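Long-range contacts in D-alanyl-D-alanine carboxypeptidase (Streptococcus pneumoniae R6, PDB 1XP4), which probably removes the C-terminal D-alanine from cell-wall peptide precursors, as a serine-type D-Ala-D-Ala carboxypeptidase that takes part in peptidoglycan synthesis: residues S41-Y52 with L97-N106; L62-Y73 with M86-L96. All coordinates share one frame; numbering follows the deposited sequence.

Contact 1: S41-Y52 with L97-N106. With SO4 (sulfate ion), chain E.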
loop_
_atom_site.group_PDB
_atom_site.type_symbol
_atom_site.label_atom_id
_atom_site.label_comp_id
_atom_site.label_asym_id
_atom_site.label_seq_id
_atom_site.Cartn_x
_atom_site.Cartn_y
_atom_site.Cartn_z
ATOM N N SER A 41 9.814 8.778 7.018
ATOM C CA SER A 41 10.039 7.342 6.805
ATOM C C SER A 41 8.994 6.572 6.015
ATOM O O SER A 41 9.206 5.400 5.709
ATOM C CB SER A 41 10.254 6.625 8.146
ATOM O OG SER A 41 11.575 6.796 8.626
ATOM N N ILE A 42 7.863 7.195 5.703
ATOM C CA ILE A 42 6.853 6.498 4.920
ATOM C C ILE A 42 7.512 6.238 3.570
ATOM O O ILE A 42 7.105 5.362 2.810
ATOM C CB ILE A 42 5.571 7.354 4.763
ATOM C CG1 ILE A 42 4.833 7.417 6.107
ATOM C CG2 ILE A 42 4.656 6.759 3.712
ATOM C CD1 ILE A 42 3.552 8.234 6.071
ATOM N N THR A 43 8.570 6.991 3.309
ATOM C CA THR A 43 9.340 6.883 2.077
ATOM C C THR A 43 9.819 5.456 1.805
ATOM O O THR A 43 9.842 4.996 0.659
ATOM C CB THR A 43 10.579 7.818 2.136
ATOM O OG1 THR A 43 10.149 9.187 2.198
ATOM C CG2 THR A 43 11.467 7.618 0.916
ATOM N N LYS A 44 10.202 4.760 2.866
ATOM C CA LYS A 44 10.704 3.401 2.752
ATOM C C LYS A 44 9.765 2.408 2.054
ATOM O O LYS A 44 10.163 1.284 1.756
ATOM C CB LYS A 44 11.087 2.892 4.139
ATOM C CG LYS A 44 12.181 3.719 4.804
ATOM C CD LYS A 44 12.573 3.148 6.158
ATOM C CE LYS A 44 13.789 3.857 6.754
ATOM N NZ LYS A 44 13.498 5.254 7.180
ATOM N N LEU A 45 8.527 2.809 1.788
ATOM C CA LEU A 45 7.605 1.914 1.113
ATOM C C LEU A 45 7.980 1.864 -0.356
ATOM O O LEU A 45 8.014 0.792 -0.979
ATOM C CB LEU A 45 6.167 2.401 1.258
ATOM C CG LEU A 45 5.579 2.384 2.670
ATOM C CD1 LEU A 45 4.127 2.837 2.609
ATOM C CD2 LEU A 45 5.685 0.980 3.269
ATOM N N ILE A 46 8.260 3.029 -0.923
ATOM C CA ILE A 46 8.641 3.069 -2.319
ATOM C C ILE A 46 9.930 2.259 -2.421
ATOM O O ILE A 46 10.093 1.442 -3.324
ATOM C CB ILE A 46 8.888 4.509 -2.791
ATOM C CG1 ILE A 46 7.736 5.415 -2.339
ATOM C CG2 ILE A 46 8.987 4.535 -4.311
ATOM C CD1 ILE A 46 8.007 6.895 -2.524
ATOM N N THR A 47 10.830 2.473 -1.464
ATOM C CA THR A 47 12.113 1.767 -1.418
ATOM C C THR A 47 11.927 0.258 -1.432
ATOM O O THR A 47 12.495 -0.454 -2.263
ATOM C CB THR A 47 12.904 2.131 -0.145
ATOM O OG1 THR A 47 13.254 3.523 -0.176
ATOM C CG2 THR A 47 14.166 1.291 -0.045
ATOM N N VAL A 48 11.120 -0.213 -0.494
ATOM C CA VAL A 48 10.830 -1.627 -0.341
ATOM C C VAL A 48 10.178 -2.255 -1.578
ATOM O O VAL A 48 10.312 -3.463 -1.809
ATOM C CB VAL A 48 9.950 -1.830 0.923
ATOM C CG1 VAL A 48 9.138 -3.098 0.819
ATOM C CG2 VAL A 48 10.842 -1.880 2.162
ATOM N N TYR A 49 9.482 -1.445 -2.380
ATOM C CA TYR A 49 8.841 -1.960 -3.589
ATOM C C TYR A 49 9.893 -2.338 -4.614
ATOM O O TYR A 49 9.749 -3.325 -5.324
ATOM C CB TYR A 49 7.918 -0.926 -4.225
ATOM C CG TYR A 49 7.072 -1.493 -5.345
ATOM C CD1 TYR A 49 5.846 -2.105 -5.073
ATOM C CD2 TYR A 49 7.497 -1.430 -6.674
ATOM C CE1 TYR A 49 5.054 -2.635 -6.096
ATOM C CE2 TYR A 49 6.712 -1.962 -7.710
ATOM C CZ TYR A 49 5.491 -2.560 -7.412
ATOM O OH TYR A 49 4.691 -3.063 -8.416
ATOM N N LEU A 50 10.952 -1.546 -4.709
ATOM C CA LEU A 50 11.990 -1.862 -5.673
ATOM C C LEU A 50 12.769 -3.101 -5.230
ATOM O O LEU A 50 13.297 -3.851 -6.058
ATOM C CB LEU A 50 12.915 -0.655 -5.857
ATOM C CG LEU A 50 12.223 0.605 -6.406
ATOM C CD1 LEU A 50 13.224 1.740 -6.521
ATOM C CD2 LEU A 50 11.607 0.309 -7.770
ATOM N N VAL A 51 12.813 -3.323 -3.920
ATOM C CA VAL A 51 13.512 -4.468 -3.345
ATOM C C VAL A 51 12.791 -5.772 -3.664
ATOM O O VAL A 51 13.425 -6.773 -4.010
ATOM C CB VAL A 51 13.628 -4.344 -1.819
ATOM C CG1 VAL A 51 14.375 -5.536 -1.267
ATOM C CG2 VAL A 51 14.344 -3.054 -1.450
ATOM N N TYR A 52 11.467 -5.767 -3.531
ATOM C CA TYR A 52 10.685 -6.959 -3.844
ATOM C C TYR A 52 10.745 -7.192 -5.350
ATOM O O TYR A 52 10.748 -8.334 -5.815
ATOM C CB TYR A 52 9.228 -6.796 -3.391
ATOM C CG TYR A 52 9.001 -7.122 -1.929
ATOM C CD1 TYR A 52 9.040 -8.438 -1.476
ATOM C CD2 TYR A 52 8.777 -6.116 -0.994
ATOM C CE1 TYR A 52 8.860 -8.745 -0.119
ATOM C CE2 TYR A 52 8.600 -6.410 0.359
ATOM C CZ TYR A 52 8.643 -7.725 0.786
ATOM O OH TYR A 52 8.474 -8.022 2.116
ATOM N N LEU A 97 15.575 -5.881 5.237
ATOM C CA LEU A 97 14.173 -5.660 4.930
ATOM C C LEU A 97 13.372 -5.618 6.228
ATOM O O LEU A 97 12.523 -4.749 6.429
ATOM C CB LEU A 97 13.653 -6.791 4.052
ATOM C CG LEU A 97 13.000 -6.390 2.737
ATOM C CD1 LEU A 97 12.510 -7.652 2.040
ATOM C CD2 LEU A 97 11.854 -5.425 2.992
ATOM N N GLU A 98 13.647 -6.571 7.105
ATOM C CA GLU A 98 12.956 -6.642 8.376
ATOM C C GLU A 98 13.324 -5.403 9.192
ATOM O O GLU A 98 12.452 -4.754 9.768
ATOM C CB GLU A 98 13.363 -7.923 9.115
ATOM C CG GLU A 98 12.329 -8.449 10.102
ATOM C CD GLU A 98 11.929 -9.890 9.816
ATOM O OE1 GLU A 98 11.599 -10.201 8.653
ATOM O OE2 GLU A 98 11.935 -10.713 10.754
ATOM N N ALA A 99 14.613 -5.068 9.227
ATOM C CA ALA A 99 15.083 -3.900 9.969
ATOM C C ALA A 99 14.466 -2.605 9.423
ATOM O O ALA A 99 14.123 -1.698 10.187
ATOM C CB ALA A 99 16.597 -3.825 9.916
ATOM N N THR A 100 14.320 -2.527 8.102
ATOM C CA THR A 100 13.746 -1.350 7.460
ATOM C C THR A 100 12.268 -1.139 7.795
ATOM O O THR A 100 11.877 -0.078 8.281
ATOM C CB THR A 100 13.883 -1.426 5.912
ATOM O OG1 THR A 100 15.261 -1.314 5.544
ATOM C CG2 THR A 100 13.119 -0.304 5.244
ATOM N N LEU A 101 11.450 -2.149 7.537
ATOM C CA LEU A 101 10.019 -2.036 7.772
ATOM C C LEU A 101 9.572 -2.059 9.225
ATOM O O LEU A 101 8.615 -1.382 9.591
ATOM C CB LEU A 101 9.292 -3.133 6.998
ATOM C CG LEU A 101 9.371 -3.011 5.475
ATOM C CD1 LEU A 101 8.839 -4.268 4.817
ATOM C CD2 LEU A 101 8.579 -1.798 5.034
ATOM N N VAL A 102 10.263 -2.826 10.057
ATOM C CA VAL A 102 9.891 -2.931 11.461
ATOM C C VAL A 102 10.459 -1.842 12.370
ATOM O O VAL A 102 9.754 -1.319 13.236
ATOM C CB VAL A 102 10.308 -4.301 12.025
ATOM C CG1 VAL A 102 9.933 -4.393 13.495
ATOM C CG2 VAL A 102 9.642 -5.412 11.223
ATOM N N SER A 103 11.727 -1.496 12.170
ATOM C CA SER A 103 12.373 -0.492 13.003
ATOM C C SER A 103 12.703 0.816 12.281
ATOM O O SER A 103 13.230 1.755 12.883
ATOM C CB SER A 103 13.647 -1.083 13.589
ATOM O OG SER A 103 13.367 -2.345 14.159
ATOM N N SER A 104 12.401 0.874 10.992
ATOM C CA SER A 104 12.668 2.067 10.209
ATOM C C SER A 104 14.162 2.406 10.194
ATOM O O SER A 104 14.546 3.575 10.076
ATOM C CB SER A 104 11.863 3.249 10.768
ATOM O OG SER A 104 11.861 4.348 9.863
ATOM N N ALA A 105 15.005 1.385 10.312
ATOM C CA ALA A 105 16.456 1.583 10.283
ATOM C C ALA A 105 16.868 2.179 8.934
ATOM O O ALA A 105 16.678 1.553 7.885
ATOM C CB ALA A 105 17.163 0.255 10.496
ATOM N N ASN A 106 17.443 3.379 8.959
ATOM C CA ASN A 106 17.855 4.041 7.719
ATOM C C ASN A 106 19.046 3.376 7.026
ATOM O O ASN A 106 19.106 3.330 5.796
ATOM C CB ASN A 106 18.158 5.520 7.980
ATOM C CG ASN A 106 16.932 6.292 8.445
ATOM O OD1 ASN A 106 15.916 6.336 7.749
ATOM N ND2 ASN A 106 17.021 6.902 9.625
HETATM S S SO4 E . 9.737 6.569 12.704
HETATM O O1 SO4 E . 10.413 6.044 13.911
HETATM O O2 SO4 E . 9.284 5.447 11.865
HETATM O O3 SO4 E . 8.570 7.388 13.090
HETATM O O4 SO4 E . 10.703 7.386 11.942
#

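Contact 2: L62-Y73 with M86-L96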
loop_
_atom_site.group_PDB
_atom_site.type_symbol
_atom_site.label_atom_id
_atom_site.label_comp_id
_atom_site.label_asym_id
_atom_site.label_seq_id
_atom_site.Cartn_x
_atom_site.Cartn_y
_atom_site.Cartn_z
ATOM N N LEU A 62 16.524 -13.403 -0.699
ATOM C CA LEU A 62 16.365 -13.103 0.716
ATOM C C LEU A 62 17.607 -13.367 1.562
ATOM O O LEU A 62 17.848 -12.657 2.537
ATOM C CB LEU A 62 15.172 -13.879 1.282
ATOM C CG LEU A 62 13.823 -13.365 0.750
ATOM C CD1 LEU A 62 12.692 -14.272 1.165
ATOM C CD2 LEU A 62 13.578 -11.956 1.264
ATOM N N SER A 63 18.408 -14.363 1.196
ATOM C CA SER A 63 19.601 -14.683 1.985
ATOM C C SER A 63 20.886 -14.042 1.473
ATOM O O SER A 63 21.972 -14.294 2.002
ATOM C CB SER A 63 19.793 -16.193 2.046
ATOM O OG SER A 63 20.233 -16.687 0.796
ATOM N N THR A 64 20.762 -13.217 0.439
ATOM C CA THR A 64 21.917 -12.548 -0.145
ATOM C C THR A 64 22.606 -11.606 0.843
ATOM O O THR A 64 21.976 -10.716 1.416
ATOM C CB THR A 64 21.520 -11.715 -1.398
ATOM O OG1 THR A 64 20.941 -12.572 -2.393
ATOM C CG2 THR A 64 22.745 -11.007 -1.984
ATOM N N PRO A 65 23.911 -11.812 1.071
ATOM C CA PRO A 65 24.705 -10.978 1.982
ATOM C C PRO A 65 24.843 -9.571 1.396
ATOM O O PRO A 65 25.131 -9.416 0.205
ATOM C CB PRO A 65 26.047 -11.703 2.026
ATOM C CG PRO A 65 25.654 -13.126 1.847
ATOM C CD PRO A 65 24.634 -13.049 0.738
ATOM N N VAL A 66 24.636 -8.554 2.225
ATOM C CA VAL A 66 24.745 -7.172 1.767
ATOM C C VAL A 66 25.741 -6.398 2.622
ATOM O O VAL A 66 25.581 -6.301 3.840
ATOM C CB VAL A 66 23.378 -6.435 1.823
ATOM C CG1 VAL A 66 23.536 -5.010 1.328
ATOM C CG2 VAL A 66 22.357 -7.155 0.965
ATOM N N ASP A 67 26.771 -5.860 1.970
ATOM C CA ASP A 67 27.807 -5.073 2.641
ATOM C C ASP A 67 27.222 -3.746 3.096
ATOM O O ASP A 67 26.278 -3.229 2.506
ATOM C CB ASP A 67 28.985 -4.818 1.689
ATOM C CG ASP A 67 29.992 -3.813 2.238
ATOM O OD1 ASP A 67 30.682 -4.112 3.238
ATOM O OD2 ASP A 67 30.096 -2.714 1.658
ATOM N N ILE A 68 27.800 -3.192 4.147
ATOM C CA ILE A 68 27.332 -1.932 4.684
ATOM C C ILE A 68 28.468 -0.912 4.659
ATOM O O ILE A 68 29.277 -0.850 5.568
ATOM C CB ILE A 68 26.760 -2.189 6.089
ATOM C CG1 ILE A 68 25.503 -3.049 5.919
ATOM C CG2 ILE A 68 26.428 -0.891 6.795
ATOM C CD1 ILE A 68 24.889 -3.528 7.186
ATOM N N SER A 69 28.514 -0.119 3.592
ATOM C CA SER A 69 29.565 0.881 3.392
ATOM C C SER A 69 29.673 1.975 4.445
ATOM O O SER A 69 28.805 2.121 5.305
ATOM C CB SER A 69 29.428 1.530 2.007
ATOM O OG SER A 69 28.193 2.203 1.872
ATOM N N ASP A 70 30.757 2.742 4.353
ATOM C CA ASP A 70 31.039 3.828 5.284
ATOM C C ASP A 70 29.842 4.740 5.576
ATOM O O ASP A 70 29.465 4.936 6.736
ATOM C CB ASP A 70 32.197 4.678 4.759
ATOM C CG ASP A 70 33.449 3.862 4.475
ATOM O OD1 ASP A 70 33.651 2.811 5.130
ATOM O OD2 ASP A 70 34.240 4.297 3.603
ATOM N N TYR A 71 29.261 5.304 4.522
ATOM C CA TYR A 71 28.117 6.200 4.642
ATOM C C TYR A 71 26.975 5.633 5.491
ATOM O O TYR A 71 26.567 6.251 6.473
ATOM C CB TYR A 71 27.635 6.586 3.234
ATOM C CG TYR A 71 26.213 7.105 3.114
ATOM C CD1 TYR A 71 25.695 8.030 4.022
ATOM C CD2 TYR A 71 25.403 6.706 2.047
ATOM C CE1 TYR A 71 24.402 8.544 3.871
ATOM C CE2 TYR A 71 24.113 7.213 1.883
ATOM C CZ TYR A 71 23.615 8.130 2.797
ATOM O OH TYR A 71 22.332 8.621 2.635
ATOM N N PRO A 72 26.452 4.448 5.136
ATOM C CA PRO A 72 25.360 3.895 5.935
ATOM C C PRO A 72 25.846 3.446 7.301
ATOM O O PRO A 72 25.128 3.535 8.288
ATOM C CB PRO A 72 24.875 2.714 5.097
ATOM C CG PRO A 72 25.284 3.081 3.714
ATOM C CD PRO A 72 26.652 3.645 3.921
ATOM N N TYR A 73 27.075 2.960 7.358
ATOM C CA TYR A 73 27.610 2.476 8.612
ATOM C C TYR A 73 27.842 3.584 9.627
ATOM O O TYR A 73 27.475 3.447 10.795
ATOM C CB TYR A 73 28.904 1.708 8.360
ATOM C CG TYR A 73 29.631 1.316 9.620
ATOM C CD1 TYR A 73 29.022 0.500 10.582
ATOM C CD2 TYR A 73 30.918 1.782 9.868
ATOM C CE1 TYR A 73 29.681 0.165 11.758
ATOM C CE2 TYR A 73 31.586 1.455 11.037
ATOM C CZ TYR A 73 30.967 0.651 11.979
ATOM O OH TYR A 73 31.643 0.353 13.140
HETATM N N MSE A 86 25.037 -2.188 13.558
HETATM C CA MSE A 86 25.371 -2.991 12.379
HETATM C C MSE A 86 26.877 -3.145 12.298
HETATM O O MSE A 86 27.469 -3.064 11.225
HETATM C CB MSE A 86 24.862 -2.314 11.112
HETATM C CG MSE A 86 23.376 -2.440 10.922
HETATM SE SE MSE A 86 22.771 -1.532 9.342
HETATM C CE MSE A 86 20.883 -1.512 9.757
ATOM N N GLU A 87 27.488 -3.382 13.450
ATOM C CA GLU A 87 28.934 -3.508 13.548
ATOM C C GLU A 87 29.567 -4.617 12.733
ATOM O O GLU A 87 30.779 -4.661 12.594
ATOM C CB GLU A 87 29.339 -3.634 15.021
ATOM C CG GLU A 87 29.198 -2.325 15.801
ATOM C CD GLU A 87 29.938 -1.173 15.131
ATOM O OE1 GLU A 87 31.110 -1.381 14.745
ATOM O OE2 GLU A 87 29.358 -0.068 14.992
ATOM N N ALA A 88 28.750 -5.505 12.185
ATOM C CA ALA A 88 29.261 -6.595 11.365
ATOM C C ALA A 88 29.330 -6.156 9.899
ATOM O O ALA A 88 29.881 -6.865 9.055
ATOM C CB ALA A 88 28.366 -7.813 11.510
ATOM N N ARG A 89 28.756 -4.987 9.610
ATOM C CA ARG A 89 28.738 -4.407 8.264
ATOM C C ARG A 89 28.400 -5.344 7.099
ATOM O O ARG A 89 28.825 -5.115 5.971
ATOM C CB ARG A 89 30.073 -3.706 7.977
ATOM C CG ARG A 89 30.239 -2.331 8.627
ATOM C CD ARG A 89 31.720 -2.010 8.787
ATOM N NE ARG A 89 32.111 -0.704 8.259
ATOM C CZ ARG A 89 32.015 -0.351 6.981
ATOM N NH1 ARG A 89 31.532 -1.200 6.095
ATOM N NH2 ARG A 89 32.422 0.842 6.585
ATOM N N ASN A 90 27.642 -6.399 7.367
ATOM C CA ASN A 90 27.236 -7.314 6.310
ATOM C C ASN A 90 26.037 -8.110 6.790
ATOM O O ASN A 90 26.151 -8.966 7.666
ATOM C CB ASN A 90 28.367 -8.266 5.921
ATOM C CG ASN A 90 28.060 -9.038 4.648
ATOM O OD1 ASN A 90 27.092 -9.798 4.587
ATOM N ND2 ASN A 90 28.880 -8.833 3.617
ATOM N N TYR A 91 24.880 -7.814 6.221
ATOM C CA TYR A 91 23.680 -8.503 6.623
ATOM C C TYR A 91 22.860 -8.969 5.441
ATOM O O TYR A 91 23.065 -8.540 4.312
ATOM C CB TYR A 91 22.829 -7.607 7.525
ATOM C CG TYR A 91 23.509 -7.251 8.824
ATOM C CD1 TYR A 91 24.421 -6.194 8.890
ATOM C CD2 TYR A 91 23.297 -8.016 9.978
ATOM C CE1 TYR A 91 25.119 -5.912 10.064
ATOM C CE2 TYR A 91 23.985 -7.740 11.158
ATOM C CZ TYR A 91 24.898 -6.691 11.190
ATOM O OH TYR A 91 25.616 -6.443 12.331
ATOM N N THR A 92 21.927 -9.859 5.738
ATOM C CA THR A 92 21.030 -10.442 4.762
ATOM C C THR A 92 19.988 -9.449 4.247
ATOM O O THR A 92 19.587 -8.523 4.959
ATOM C CB THR A 92 20.331 -11.667 5.400
ATOM O OG1 THR A 92 21.081 -12.844 5.097
ATOM C CG2 THR A 92 18.921 -11.821 4.905
ATOM N N VAL A 93 19.568 -9.640 3.000
ATOM C CA VAL A 93 18.546 -8.798 2.396
ATOM C C VAL A 93 17.321 -8.858 3.308
ATOM O O VAL A 93 16.753 -7.833 3.679
ATOM C CB VAL A 93 18.147 -9.319 0.987
ATOM C CG1 VAL A 93 16.800 -8.739 0.570
ATOM C CG2 VAL A 93 19.207 -8.938 -0.032
ATOM N N GLU A 94 16.922 -10.075 3.662
ATOM C CA GLU A 94 15.777 -10.284 4.532
ATOM C C GLU A 94 16.004 -9.576 5.861
ATOM O O GLU A 94 15.083 -9.002 6.439
ATOM C CB GLU A 94 15.558 -11.786 4.766
ATOM C CG GLU A 94 14.384 -12.127 5.686
ATOM C CD GLU A 94 14.121 -13.628 5.794
ATOM O OE1 GLU A 94 15.040 -14.374 6.192
ATOM O OE2 GLU A 94 12.991 -14.067 5.485
ATOM N N GLU A 95 17.235 -9.606 6.349
ATOM C CA GLU A 95 17.527 -8.963 7.616
ATOM C C GLU A 95 17.329 -7.454 7.528
ATOM O O GLU A 95 16.700 -6.849 8.403
ATOM C CB GLU A 95 18.950 -9.306 8.063
ATOM C CG GLU A 95 19.142 -10.797 8.280
ATOM C CD GLU A 95 20.452 -11.136 8.959
ATOM O OE1 GLU A 95 21.525 -10.861 8.369
ATOM O OE2 GLU A 95 20.402 -11.681 10.088
ATOM N N LEU A 96 17.851 -6.848 6.468
ATOM C CA LEU A 96 17.706 -5.409 6.281
ATOM C C LEU A 96 16.246 -5.052 6.023
ATOM O O LEU A 96 15.737 -4.050 6.527
ATOM C CB LEU A 96 18.576 -4.942 5.119
ATOM C CG LEU A 96 20.072 -5.152 5.336
ATOM C CD1 LEU A 96 20.824 -4.743 4.083
ATOM C CD2 LEU A 96 20.533 -4.342 6.545
#

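Contact 1: S41-Y52 with L97-N106
Val-48 meets Leu-101 tip to tip at the middle of this helix pair, with Val-48 CG2 3.7 Å from Leu-101 CD2. The same methyl also touches Leu-97, whose side chain crosses that of Val-48 at about a right angle. One turn further along 44-52, Val-51 CG1 packs on Leu-97 CG, and the Tyr-52 ring comes obliquely up to Leu-97 CD1, 4.1 Å from Tyr-52 OH. The two helix segments run nearly antiparallel, at 156°, with their axes 10.6 Å apart.

Toward the start of 44-52 the apolar layer gives way to the Lys-44 chain. Its CD rests on Thr-100 CG2 at 3.6 Å, while Thr-100 OG1 turns back to Leu-96 O of its own helix. This matches the catalytic centre of penicillin-binding proteins: Ser-41 and Lys-44 fit SxxK at the helix start, Ser-104 and Asn-106 fit SxN; Ser-41 is the predicted acyl-ester nucleophile, Lys-44 the predicted proton acceptor and Ser-104 a further predicted active-site residue.

A bend at the last torsion (chi4 70°) brings Lys-44 NZ to Asn-106 OD1 at 2.7 Å, tilted 33° from the carbonyl plane. NZ also bonds Ser-41 OG at 2.9 Å and Thr-145 O, and more weakly Ser-104 OG, so several bonds hold the buried NZ in place. The hydroxyls Ser-41 OG and Ser-104 OG lie 2.8 Å apart, and Lys-224, a predicted substrate-binding residue, touches Ser-41. Beyond them sits a sulfate, probably from the crystallisation liquor, held by Thr-225 and Thr-227, with its O4 3.5 Å from Ser-41 OG.

Contact 2: L62-Y73 with M86-L96
Tyr-73 and Arg-89 meet because of how each leaves its backbone: Tyr-73 CG lies anti to its own N (chi1 173°), and a bend in the Arg-89 chain at chi3 (129°) carries CD and NE across one face of the ring. Arg-89 CD stands 3.9 Å from the ring centroid, almost on the normal, a CH-pi contact, and NE lies over the same face nearer the rim. Past the ring, Arg-89 NH2 makes a salt bridge of 2.7 Å with Asp-70 OD1. The carboxylate comes in at the edge of the guanidinium, the two planes nearly perpendicular. Beyond the ring's far end, Tyr-73 OH points to the Glu-87 carboxylate, modelled too close to OE1 for the bond length to be trusted.

Next to this polar end runs a two-stranded antiparallel ribbon, 65-67 against 90-92. Val-66 and Tyr-91 form its hydrogen-bonded pair: Val-66 N to Tyr-91 O is 2.6 Å, and Tyr-91 N returns to Val-66 O at 2.9 Å. The pairing runs on past the strand to Ile-68 N and Arg-89 O, 2.8 Å apart. Beyond the strands at the other end, Val-93 N bonds weakly to Thr-64 O and Glu-94 N probably to Leu-62 O, tying the loop to the first turn of helix 93-103.

Val-66 and Tyr-91 share the inward face of the ribbon. Val-66 CG2 meets Val-93 CG2 at 3.8 Å, and Leu-96 CD1 packs against Val-66 CB. Ile-68 CD1 touches the selenium of Met-86 at 3.6 Å, their side chains crossing at about a right angle; Phe-198 stacks on Tyr-91.

With a carboxylate at its edge and the CB-CG side of Tyr-73 against one face, the Arg-89 guanidinium is probably held from two directions, and its positive charge probably steadies the Asp-70 carboxylate.

In the fold
Helix 93-103 serves both contacts: its first turn follows the ribbon of contact 2, and its later turns lie against helix 44-57 in contact 1. Contact 2 is nested within the chain loop that contact 1 closes, and their centres are 14 Å apart. They touch where Ala-105 CB meets Met-86 CE at 4.2 Å. Contact 1 is almost wholly buried, joining apolar helix packing to a polar cluster that includes the predicted catalytic residues. Contact 2 lies farther out and is only partly buried; it combines backbone strand pairing and charged or aromatic side chains at the outer edge with an apolar inward face.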